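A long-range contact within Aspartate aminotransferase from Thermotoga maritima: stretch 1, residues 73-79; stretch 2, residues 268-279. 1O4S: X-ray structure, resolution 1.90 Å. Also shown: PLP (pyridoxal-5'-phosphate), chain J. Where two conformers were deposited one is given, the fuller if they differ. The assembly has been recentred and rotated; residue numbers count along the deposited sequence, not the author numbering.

Stretch 1, residues 73-79: KYTDPRG
Stretch 2 (268-279) VSKIQSHTTSCI

The one direct hydrogen bond between the two stretches ends on sulfur. The backbone Thr 75 N donates to Cys 278 SG at 3.4 Å, nearly straight at 170°. Cys 278, with chi1 p (56°), also sets its SG 3.9 Å from Tyr 74 CD1, at the edge of the ring and near its plane. A small, polarizable side chain suits this buried site.

Stretch 1 has no regular helix or strand. Tyr 74 and Asp 76 have extended-type angles (-58/146 and -46/127), and Thr 75 lies at -121/177. A type I turn follows from Asp 76 to Gly 79, closed by Gly 79 N to Asp 76 O at 3.0 Å. Gly 79, at 112/150, would jam any CB against the preceding carbonyl.

In stretch 2, residues 268-275 are helical. Ser 277 breaks away with positive phi (59/-159), and Cys 278 is extended (-54/153). Gln 272 (t, p) braces this exit: its NE2 donates to Ser 277 O at 3.1 Å.

Pro 77 CA lies 3.9 Å from Cys 278 CA; Arg 78 CA lies 5.4 Å from Ser 269 CA. The stretches bury 386 Å² together, nearly half of it on Pro 77 and Cys 278. Pro 77 CB packs 3.7 Å from Ser 273 CB, where the serine is small enough for close approach. Pro 77 O is 3.2 Å from Gln 272 CG. Thr 75, chi1 p, places OG1 3.2 Å from Cys 278 CB.

Arg 78 CB meets Ser 269 OG at 3.8 Å, but the end of the arginine leads away. Its NE forms a salt bridge with Asp 76 OD2 at 3.0 Å. Water 2 links the stretches, donating to Pro 77 O (2.8 Å) and accepting from Ile 279 N (3.2 Å). Tyr 74 OH donates to PLP O1P at a very short 2.4 Å.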

ATOM      1  N   LYS B  73       8.102   0.341 -14.512  1.00 25.97           N
ATOM      2  CA  LYS B  73       9.046   1.121 -13.758  1.00 26.44           C
ATOM      3  C   LYS B  73       8.331   2.082 -12.855  1.00 26.64           C
ATOM      4  O   LYS B  73       7.123   2.293 -12.984  1.00 26.41           O
ATOM      5  CB  LYS B  73      10.015   1.879 -14.691  1.00 26.60           C
ATOM      6  CG  LYS B  73      10.908   0.957 -15.551  1.00 28.06           C
ATOM      7  CD  LYS B  73      11.893   0.140 -14.650  1.00 31.90           C
ATOM      8  CE  LYS B  73      12.796  -0.824 -15.428  1.00 31.93           C
ATOM      9  NZ  LYS B  73      13.710  -0.190 -16.420  1.00 28.74           N
ATOM     10  N   TYR B  74       9.103   2.653 -11.931  1.00 26.52           N
ATOM     11  CA  TYR B  74       8.540   3.597 -11.001  1.00 27.85           C
ATOM     12  C   TYR B  74       7.887   4.771 -11.772  1.00 27.97           C
ATOM     13  O   TYR B  74       8.368   5.159 -12.836  1.00 27.65           O
ATOM     14  CB  TYR B  74       9.622   4.144 -10.066  1.00 27.59           C
ATOM     15  CG  TYR B  74      10.176   3.203  -8.987  1.00 26.98           C
ATOM     16  CD1 TYR B  74       9.337   2.457  -8.142  1.00 28.91           C
ATOM     17  CD2 TYR B  74      11.527   3.148  -8.764  1.00 23.67           C
ATOM     18  CE1 TYR B  74       9.878   1.619  -7.146  1.00 27.45           C
ATOM     19  CE2 TYR B  74      12.077   2.363  -7.776  1.00 25.81           C
ATOM     20  CZ  TYR B  74      11.255   1.584  -6.967  1.00 26.03           C
ATOM     21  OH  TYR B  74      11.899   0.826  -5.995  1.00 26.91           O
ATOM     22  N   THR B  75       6.808   5.297 -11.212  1.00 28.15           N
ATOM     23  CA  THR B  75       6.185   6.549 -11.670  1.00 29.00           C
ATOM     24  C   THR B  75       6.167   7.576 -10.531  1.00 29.45           C
ATOM     25  O   THR B  75       6.575   7.287  -9.413  1.00 28.15           O
ATOM     26  CB  THR B  75       4.734   6.327 -12.133  1.00 28.76           C
ATOM     27  OG1 THR B  75       3.918   5.898 -11.029  1.00 29.15           O
ATOM     28  CG2 THR B  75       4.642   5.253 -13.105  1.00 27.92           C
ATOM     29  N   ASP B  76       5.685   8.776 -10.847  1.00 29.75           N
ATOM     30  CA  ASP B  76       5.330   9.781  -9.859  1.00 30.09           C
ATOM     31  C   ASP B  76       4.525   9.071  -8.760  1.00 30.13           C
ATOM     32  O   ASP B  76       3.587   8.368  -9.048  1.00 30.03           O
ATOM     33  CB  ASP B  76       4.502  10.842 -10.576  1.00 30.18           C
ATOM     34  CG  ASP B  76       4.125  12.038  -9.711  1.00 31.94           C
ATOM     35  OD1 ASP B  76       4.087  11.974  -8.463  1.00 33.36           O
ATOM     36  OD2 ASP B  76       3.765  13.094 -10.241  1.00 34.98           O
ATOM     37  N   PRO B  77       4.905   9.210  -7.500  1.00 31.05           N
ATOM     38  CA  PRO B  77       4.184   8.527  -6.404  1.00 31.76           C
ATOM     39  C   PRO B  77       2.687   8.854  -6.295  1.00 32.50           C
ATOM     40  O   PRO B  77       1.917   8.022  -5.767  1.00 34.16           O
ATOM     41  CB  PRO B  77       4.880   9.031  -5.128  1.00 31.87           C
ATOM     42  CG  PRO B  77       6.102   9.660  -5.530  1.00 32.88           C
ATOM     43  CD  PRO B  77       6.040  10.006  -7.014  1.00 31.72           C
ATOM     44  N   ARG B  78       2.271  10.031  -6.746  1.00 31.96           N
ATOM     45  CA  ARG B  78       0.847  10.377  -6.717  1.00 32.96           C
ATOM     46  C   ARG B  78       0.074   9.828  -7.876  1.00 32.38           C
ATOM     47  O   ARG B  78      -1.119  10.035  -7.912  1.00 33.40           O
ATOM     48  CB  ARG B  78       0.571  11.897  -6.636  1.00 33.98           C
ATOM     49  CG  ARG B  78       1.663  12.748  -7.098  1.00 35.38           C
ATOM     50  CD  ARG B  78       1.562  14.224  -7.017  0.50 37.14           C
ATOM     51  NE  ARG B  78       2.527  14.688  -8.017  0.50 37.50           N
ATOM     52  CZ  ARG B  78       2.613  15.897  -8.505  0.50 38.20           C
ATOM     53  NH1 ARG B  78       1.820  16.880  -8.064  0.50 39.56           N
ATOM     54  NH2 ARG B  78       3.537  16.123  -9.430  0.50 36.80           N
ATOM     55  N   GLY B  79       0.753   9.177  -8.822  1.00 30.74           N
ATOM     56  CA  GLY B  79       0.145   8.629 -10.013  1.00 30.70           C
ATOM     57  C   GLY B  79       0.607   9.384 -11.247  1.00 30.66           C
ATOM     58  O   GLY B  79       0.929  10.592 -11.155  1.00 29.03           O
ATOM     59  N   VAL B 268      -1.440  13.955   1.390  1.00 30.63           N
ATOM     60  CA  VAL B 268      -1.791  12.582   1.057  1.00 30.95           C
ATOM     61  C   VAL B 268      -0.742  11.947   0.168  1.00 31.27           C
ATOM     62  O   VAL B 268      -0.395  10.785   0.359  1.00 33.09           O
ATOM     63  CB  VAL B 268      -3.219  12.504   0.470  1.00 31.06           C
ATOM     64  CG1 VAL B 268      -3.445  11.208  -0.281  1.00 31.45           C
ATOM     65  CG2 VAL B 268      -4.252  12.708   1.565  1.00 30.57           C
ATOM     66  N   SER B 269      -0.158  12.739  -0.720  1.00 31.05           N
ATOM     67  CA  SER B 269       0.862  12.304  -1.651  1.00 30.31           C
ATOM     68  C   SER B 269       2.177  11.930  -0.936  1.00 30.35           C
ATOM     69  O   SER B 269       2.871  10.997  -1.322  1.00 29.39           O
ATOM     70  CB  SER B 269       1.011  13.364  -2.782  1.00 30.11           C
ATOM     71  OG  SER B 269      -0.300  13.454  -3.293  0.50 31.02           O
ATOM     72  N   LYS B 270       2.496  12.653   0.127  1.00 31.14           N
ATOM     73  CA  LYS B 270       3.617  12.322   0.983  1.00 31.71           C
ATOM     74  C   LYS B 270       3.404  10.981   1.669  1.00 30.88           C
ATOM     75  O   LYS B 270       4.284  10.184   1.648  1.00 31.43           O
ATOM     76  CB  LYS B 270       3.847  13.422   2.023  1.00 31.54           C
ATOM     77  CG  LYS B 270       4.400  14.696   1.437  1.00 31.72           C
ATOM     78  CD  LYS B 270       4.506  15.780   2.520  1.00 32.95           C
ATOM     79  CE  LYS B 270       4.878  17.135   1.919  1.00 34.05           C
ATOM     80  NZ  LYS B 270       4.341  18.281   2.728  1.00 35.76           N
ATOM     81  N   ILE B 271       2.223  10.731   2.228  1.00 31.47           N
ATOM     82  CA  ILE B 271       1.909   9.430   2.804  1.00 31.79           C
ATOM     83  C   ILE B 271       2.122   8.316   1.748  1.00 31.07           C
ATOM     84  O   ILE B 271       2.777   7.316   2.023  1.00 29.63           O
ATOM     85  CB  ILE B 271       0.442   9.332   3.352  1.00 31.94           C
ATOM     86  CG1 ILE B 271       0.075  10.468   4.331  1.00 34.39           C
ATOM     87  CG2 ILE B 271       0.238   7.974   4.071  1.00 31.95           C
ATOM     88  CD1 ILE B 271       0.943  10.520   5.526  1.00 36.28           C
ATOM     89  N   GLN B 272       1.538   8.509   0.562  1.00 30.53           N
ATOM     90  CA  GLN B 272       1.551   7.521  -0.518  1.00 31.04           C
ATOM     91  C   GLN B 272       2.975   7.210  -0.867  1.00 30.34           C
ATOM     92  O   GLN B 272       3.371   6.056  -0.978  1.00 30.25           O
ATOM     93  CB  GLN B 272       0.798   8.053  -1.762  1.00 31.58           C
ATOM     94  CG  GLN B 272       0.669   7.056  -2.945  1.00 31.61           C
ATOM     95  CD  GLN B 272      -0.262   5.903  -2.672  1.00 31.60           C
ATOM     96  OE1 GLN B 272      -1.197   6.032  -1.911  1.00 33.22           O
ATOM     97  NE2 GLN B 272      -0.034   4.792  -3.337  1.00 29.07           N
ATOM     98  N   SER B 273       3.763   8.272  -0.970  1.00 29.70           N
ATOM     99  CA  SER B 273       5.120   8.169  -1.430  1.00 30.60           C
ATOM    100  C   SER B 273       6.008   7.345  -0.469  1.00 31.18           C
ATOM    101  O   SER B 273       6.836   6.528  -0.916  1.00 31.49           O
ATOM    102  CB  SER B 273       5.703   9.574  -1.608  1.00 30.30           C
ATOM    103  OG  SER B 273       7.052   9.494  -1.931  1.00 32.98           O
ATOM    104  N   HIS B 274       5.856   7.567   0.837  1.00 30.48           N
ATOM    105  CA  HIS B 274       6.739   6.931   1.789  1.00 30.16           C
ATOM    106  C   HIS B 274       6.269   5.545   2.214  1.00 29.87           C
ATOM    107  O   HIS B 274       7.067   4.786   2.763  1.00 29.45           O
ATOM    108  CB  HIS B 274       6.931   7.829   3.003  1.00 31.02           C
ATOM    109  CG  HIS B 274       7.607   9.119   2.676  1.00 30.71           C
ATOM    110  ND1 HIS B 274       8.863   9.162   2.109  1.00 31.56           N
ATOM    111  CD2 HIS B 274       7.204  10.404   2.811  1.00 31.32           C
ATOM    112  CE1 HIS B 274       9.207  10.420   1.905  1.00 32.38           C
ATOM    113  NE2 HIS B 274       8.208  11.191   2.304  1.00 33.34           N
ATOM    114  N   THR B 275       4.996   5.232   1.971  1.00 29.81           N
ATOM    115  CA  THR B 275       4.421   3.973   2.437  1.00 29.64           C
ATOM    116  C   THR B 275       4.518   2.852   1.398  1.00 29.51           C
ATOM    117  O   THR B 275       5.075   1.814   1.691  1.00 30.91           O
ATOM    118  CB  THR B 275       2.966   4.125   2.937  1.00 29.51           C
ATOM    119  OG1 THR B 275       2.140   4.734   1.937  1.00 30.48           O
ATOM    120  CG2 THR B 275       2.899   5.045   4.186  1.00 30.16           C
ATOM    121  N   THR B 276       3.944   3.060   0.218  1.00 29.43           N
ATOM    122  CA  THR B 276       3.962   2.101  -0.883  1.00 29.34           C
ATOM    123  C   THR B 276       4.648   2.647  -2.119  1.00 29.14           C
ATOM    124  O   THR B 276       4.894   1.898  -3.060  1.00 28.32           O
ATOM    125  CB  THR B 276       2.524   1.715  -1.340  1.00 28.46           C
ATOM    126  OG1 THR B 276       1.791   2.894  -1.730  1.00 27.23           O
ATOM    127  CG2 THR B 276       1.751   1.113  -0.242  1.00 27.82           C
ATOM    128  N   SER B 277       4.905   3.948  -2.120  1.00 29.82           N
ATOM    129  CA  SER B 277       5.233   4.680  -3.323  1.00 30.75           C
ATOM    130  C   SER B 277       4.089   4.576  -4.352  1.00 30.24           C
ATOM    131  O   SER B 277       2.925   4.279  -4.000  1.00 30.22           O
ATOM    132  CB  SER B 277       6.535   4.178  -3.920  1.00 31.87           C
ATOM    133  OG  SER B 277       7.101   5.245  -4.631  1.00 35.02           O
ATOM    134  N   CYS B 278       4.415   4.816  -5.608  1.00 29.72           N
ATOM    135  CA  CYS B 278       3.494   4.689  -6.712  1.00 30.16           C
ATOM    136  C   CYS B 278       2.840   3.305  -6.758  1.00 29.11           C
ATOM    137  O   CYS B 278       3.390   2.307  -6.309  1.00 28.35           O
ATOM    138  CB  CYS B 278       4.228   4.953  -8.038  1.00 31.27           C
ATOM    139  SG  CYS B 278       5.674   3.901  -8.338  1.00 38.22           S
ATOM    140  N   ILE B 279       1.654   3.249  -7.325  1.00 29.61           N
ATOM    141  CA  ILE B 279       0.967   1.966  -7.535  1.00 28.91           C
ATOM    142  C   ILE B 279       1.477   1.313  -8.810  1.00 27.87           C
ATOM    143  O   ILE B 279       2.083   1.930  -9.667  1.00 26.86           O
ATOM    144  CB  ILE B 279      -0.581   2.097  -7.517  1.00 29.11           C
ATOM    145  CG1 ILE B 279      -1.157   2.632  -8.833  1.00 29.34           C
ATOM    146  CG2 ILE B 279      -1.041   2.975  -6.354  1.00 31.63           C
ATOM    147  CD1 ILE B 279      -2.691   2.453  -8.983  1.00 30.74           C
TER
HETATM  148  N1  PLP J1234      15.225  -0.407   0.319  1.00 37.86           N
HETATM  149  C2  PLP J1234      16.173   0.343  -0.365  1.00 38.84           C
HETATM  150  C2A PLP J1234      17.343   0.838   0.481  1.00 35.14           C
HETATM  151  C3  PLP J1234      16.022   0.600  -1.759  1.00 38.80           C
HETATM  152  O3  PLP J1234      16.857   1.281  -2.347  1.00 37.54           O
HETATM  153  C4  PLP J1234      14.912   0.062  -2.490  1.00 41.68           C
HETATM  154  C4A PLP J1234      14.654   0.283  -3.993  1.00 46.26           C
HETATM  155  C5  PLP J1234      13.992  -0.677  -1.734  1.00 44.68           C
HETATM  156  C6  PLP J1234      14.167  -0.925  -0.351  1.00 41.17           C
HETATM  157  C5A PLP J1234      12.799  -1.341  -2.359  1.00 45.16           C
HETATM  158  O4P PLP J1234      11.831  -0.626  -3.080  1.00 36.56           O
HETATM  159  P   PLP J1234      10.538  -1.372  -3.617  1.00 32.67           P
HETATM  160  O1P PLP J1234      10.559  -0.846  -4.999  1.00 31.42           O
HETATM  161  O2P PLP J1234      10.658  -2.802  -3.385  1.00 33.03           O
HETATM  162  O3P PLP J1234       9.495  -0.768  -2.752  1.00 31.85           O
HETATM  163  O   HOH W   1       4.773   2.439 -10.532  1.00 44.93           O
HETATM  164  O   HOH W   2       0.326   6.193  -7.134  1.00 33.83           O